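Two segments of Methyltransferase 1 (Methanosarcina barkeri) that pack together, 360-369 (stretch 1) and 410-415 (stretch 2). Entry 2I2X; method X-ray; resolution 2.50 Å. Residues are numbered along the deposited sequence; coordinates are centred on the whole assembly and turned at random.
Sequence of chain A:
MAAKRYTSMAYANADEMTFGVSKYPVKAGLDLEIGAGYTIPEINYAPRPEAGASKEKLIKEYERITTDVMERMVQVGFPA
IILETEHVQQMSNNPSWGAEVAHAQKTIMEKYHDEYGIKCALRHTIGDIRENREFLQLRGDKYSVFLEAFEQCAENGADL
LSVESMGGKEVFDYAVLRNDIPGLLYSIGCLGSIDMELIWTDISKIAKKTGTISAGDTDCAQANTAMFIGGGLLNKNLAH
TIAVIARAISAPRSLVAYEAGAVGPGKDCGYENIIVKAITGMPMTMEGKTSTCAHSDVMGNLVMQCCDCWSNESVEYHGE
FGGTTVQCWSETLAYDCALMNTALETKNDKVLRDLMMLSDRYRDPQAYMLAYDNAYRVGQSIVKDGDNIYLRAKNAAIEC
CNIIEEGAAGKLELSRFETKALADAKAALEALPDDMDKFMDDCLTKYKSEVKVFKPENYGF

Stretch 1 (360-369) DRYRDPQAYM
Stretch 2 410-415: GKLELS

Leu-412 is the centre of this contact. It has the largest area covered by the other stretch, and its CA-to-CB bond points sideways. Its chi1 is t (-177°) and its chi2 is p (59°). Both methyl groups approach Pro-365. Leu-412 CD2 lies 4.0 Å from Tyr-368 CG and 4.5 Å from Pro-365 CB. Leu-412 CD1 lies over the backbone of the turn, 4.2 Å from Asp-364 C and 4.3 Å from Pro-365 N. The approach to the Tyr-368 ring is oblique. The CA-to-CB bond of Tyr-368 points toward stretch 2, with chi1 t (-167°) and chi2 87°.

The backbones come nearest at Tyr-362 and Leu-412, whose CA atoms are 5.4 Å apart. Here the Tyr-362 ring meets the other backbone obliquely: Tyr-362 CD1 is 3.6 Å from Leu-412 N and 4.3 Å from Leu-412 CB. The CA-to-CB bond of Tyr-362 points sideways, but with chi1 m (-62°) and chi2 -71° the end of the side chain comes nearer stretch 2. Leu-414 adds a smaller apolar contact. Its chi1 is m (-59°) and its chi2 t (-170°), which leaves Leu-414 CD2 4.0 Å from Pro-365 CD.

Several hydrogen bonds lie within stretch 1. Tyr-362 (phi/psi -105/0) and Arg-363 (-63/-35) lead to an extended Asp-364 (-172/151). Helix then begins at Pro-365 (-61/-28). Asp-364 is the N-cap: its OD1 accepts from Gln-366 N at 3.0 Å, and also from Gln-366 NE2 at 3.2 Å. Its CA-to-CB bond points away from stretch 2. Asp-364 O accepts from Ala-367 N and from Tyr-368 N, both at 3.0 Å. The CA-to-CB bond of Arg-363 also points away; Arg-363 NE forms a salt bridge with Asp-360 OD1 at 3.0 Å.

Stretch 2 has no regular helix or strand. Gly-410 leaves a preceding helix at phi/psi -92/-124. Lys-411 follows at -102/-9, Leu-412 at -65/119, Glu-413 at -102/99 and Leu-414 at -97/146. Ser-415 (-70/162, chi1 p) caps the next helix.

The polar edge lies at Lys-411, whose CA-to-CB bond points toward stretch 1, with chi1 m, chi2 t, chi3 m and chi4 -39°. Lys-411 NZ donates a weak hydrogen bond to Tyr-362 OH at 3.4 Å. Two waters join the stretches. Water 1 accepts from Lys-411 N at 2.8 Å and donates weakly to Tyr-362 OH at 3.3 Å. Water 2 donates to Tyr-362 O at 2.8 Å and accepts from Glu-413 N at 2.9 Å, linking the two backbones.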

# COMPACT_ATOMS: atom_id res chain seq x y z
N ASP A 360 -13.80 2.32 16.02
CA ASP A 360 -14.64 2.72 14.92
C ASP A 360 -16.12 2.74 15.27
O ASP A 360 -16.90 3.24 14.47
CB ASP A 360 -14.42 1.79 13.72
CG ASP A 360 -13.00 1.87 13.18
OD1 ASP A 360 -12.39 2.93 13.33
OD2 ASP A 360 -12.50 0.89 12.58
N ARG A 361 -16.51 2.23 16.44
CA ARG A 361 -17.91 2.19 16.83
C ARG A 361 -18.66 3.50 16.54
O ARG A 361 -19.86 3.45 16.16
CB ARG A 361 -18.13 1.73 18.32
CG ARG A 361 -19.58 2.04 18.85
CD ARG A 361 -19.89 1.62 20.31
NE ARG A 361 -19.90 0.19 20.28
CZ ARG A 361 -20.89 -0.62 20.60
NH1 ARG A 361 -22.04 -0.19 21.08
NH2 ARG A 361 -20.66 -1.92 20.45
N TYR A 362 -17.99 4.65 16.71
CA TYR A 362 -18.69 5.95 16.60
C TYR A 362 -18.41 6.70 15.29
O TYR A 362 -18.95 7.80 15.05
CB TYR A 362 -18.47 6.84 17.84
CG TYR A 362 -19.02 6.21 19.12
CD1 TYR A 362 -20.40 6.10 19.34
CD2 TYR A 362 -18.15 5.67 20.08
CE1 TYR A 362 -20.90 5.50 20.51
CE2 TYR A 362 -18.63 5.06 21.24
CZ TYR A 362 -20.01 4.99 21.46
OH TYR A 362 -20.47 4.38 22.60
N ARG A 363 -17.58 6.09 14.45
CA ARG A 363 -17.22 6.70 13.21
C ARG A 363 -18.40 6.91 12.26
O ARG A 363 -18.40 7.91 11.55
CB ARG A 363 -16.13 5.89 12.51
CG ARG A 363 -15.14 6.73 11.65
CD ARG A 363 -14.00 5.82 11.17
NE ARG A 363 -13.11 5.60 12.29
CZ ARG A 363 -12.17 6.47 12.70
NH1 ARG A 363 -11.99 7.64 12.07
NH2 ARG A 363 -11.46 6.18 13.76
N ASP A 364 -19.38 6.00 12.26
CA ASP A 364 -20.45 5.98 11.24
C ASP A 364 -21.50 4.94 11.62
O ASP A 364 -21.16 3.95 12.27
CB ASP A 364 -19.86 5.58 9.90
CG ASP A 364 -20.73 5.98 8.72
OD1 ASP A 364 -21.46 5.10 8.22
OD2 ASP A 364 -20.69 7.17 8.29
N PRO A 365 -22.78 5.14 11.22
CA PRO A 365 -23.73 4.08 11.53
C PRO A 365 -23.38 2.74 10.89
O PRO A 365 -23.73 1.69 11.43
CB PRO A 365 -25.07 4.64 11.01
CG PRO A 365 -24.71 5.70 10.07
CD PRO A 365 -23.44 6.29 10.56
N GLN A 366 -22.70 2.78 9.75
CA GLN A 366 -22.26 1.53 9.09
C GLN A 366 -21.31 0.73 9.98
O GLN A 366 -21.25 -0.49 9.90
CB GLN A 366 -21.59 1.83 7.75
CG GLN A 366 -22.53 2.43 6.74
CD GLN A 366 -21.85 2.72 5.41
OE1 GLN A 366 -21.73 1.84 4.55
NE2 GLN A 366 -21.45 3.98 5.22
N ALA A 367 -20.58 1.43 10.85
CA ALA A 367 -19.62 0.77 11.70
C ALA A 367 -20.32 0.36 13.00
O ALA A 367 -20.18 -0.81 13.46
CB ALA A 367 -18.46 1.68 11.95
N TYR A 368 -21.08 1.30 13.57
CA TYR A 368 -21.84 1.05 14.78
C TYR A 368 -22.58 -0.30 14.79
O TYR A 368 -22.48 -1.07 15.75
CB TYR A 368 -22.84 2.19 15.03
CG TYR A 368 -23.42 2.14 16.42
CD1 TYR A 368 -22.76 2.77 17.48
CD2 TYR A 368 -24.59 1.43 16.68
CE1 TYR A 368 -23.24 2.70 18.77
CE2 TYR A 368 -25.10 1.37 18.00
CZ TYR A 368 -24.41 2.00 19.03
OH TYR A 368 -24.87 1.97 20.31
N MET A 369 -23.34 -0.58 13.72
CA MET A 369 -24.10 -1.82 13.61
C MET A 369 -23.19 -3.04 13.51
O MET A 369 -23.53 -4.12 13.97
CB MET A 369 -25.02 -1.75 12.39
CG MET A 369 -26.02 -2.93 12.24
SD MET A 369 -25.37 -4.37 11.33
CE MET A 369 -25.66 -3.85 9.65
N GLY A 410 -27.44 7.73 22.35
CA GLY A 410 -26.19 7.74 23.12
C GLY A 410 -25.22 8.66 22.45
O GLY A 410 -25.54 9.82 22.18
N LYS A 411 -24.04 8.14 22.11
CA LYS A 411 -22.93 8.99 21.66
C LYS A 411 -22.69 9.03 20.14
O LYS A 411 -21.87 9.84 19.65
CB LYS A 411 -21.65 8.58 22.39
CG LYS A 411 -21.63 8.99 23.84
CD LYS A 411 -20.22 8.97 24.41
CE LYS A 411 -19.69 7.57 24.67
NZ LYS A 411 -20.69 6.60 25.22
N LEU A 412 -23.40 8.15 19.41
CA LEU A 412 -23.37 8.17 17.94
C LEU A 412 -23.97 9.48 17.46
O LEU A 412 -25.14 9.78 17.73
CB LEU A 412 -24.15 6.97 17.35
CG LEU A 412 -24.14 6.80 15.82
CD1 LEU A 412 -22.72 6.64 15.24
CD2 LEU A 412 -25.05 5.66 15.35
N GLU A 413 -23.17 10.27 16.75
CA GLU A 413 -23.53 11.61 16.34
C GLU A 413 -23.96 11.59 14.87
O GLU A 413 -23.12 11.59 13.95
CB GLU A 413 -22.31 12.50 16.58
CG GLU A 413 -22.54 13.99 16.56
CD GLU A 413 -21.23 14.78 16.47
OE1 GLU A 413 -20.19 14.25 15.99
OE2 GLU A 413 -21.23 15.95 16.87
N LEU A 414 -25.27 11.56 14.63
CA LEU A 414 -25.81 11.53 13.27
C LEU A 414 -26.17 12.93 12.86
O LEU A 414 -26.63 13.70 13.70
CB LEU A 414 -27.06 10.66 13.22
CG LEU A 414 -27.01 9.20 13.63
CD1 LEU A 414 -28.34 8.57 13.22
CD2 LEU A 414 -25.81 8.48 12.95
N SER A 415 -26.01 13.25 11.58
CA SER A 415 -26.56 14.48 11.05
C SER A 415 -28.11 14.42 10.99
O SER A 415 -28.69 13.32 11.04
CB SER A 415 -26.00 14.78 9.67
OG SER A 415 -26.53 13.86 8.73
O HOH W 1 -23.52 5.58 23.24
O HOH W 2 -20.38 9.49 16.70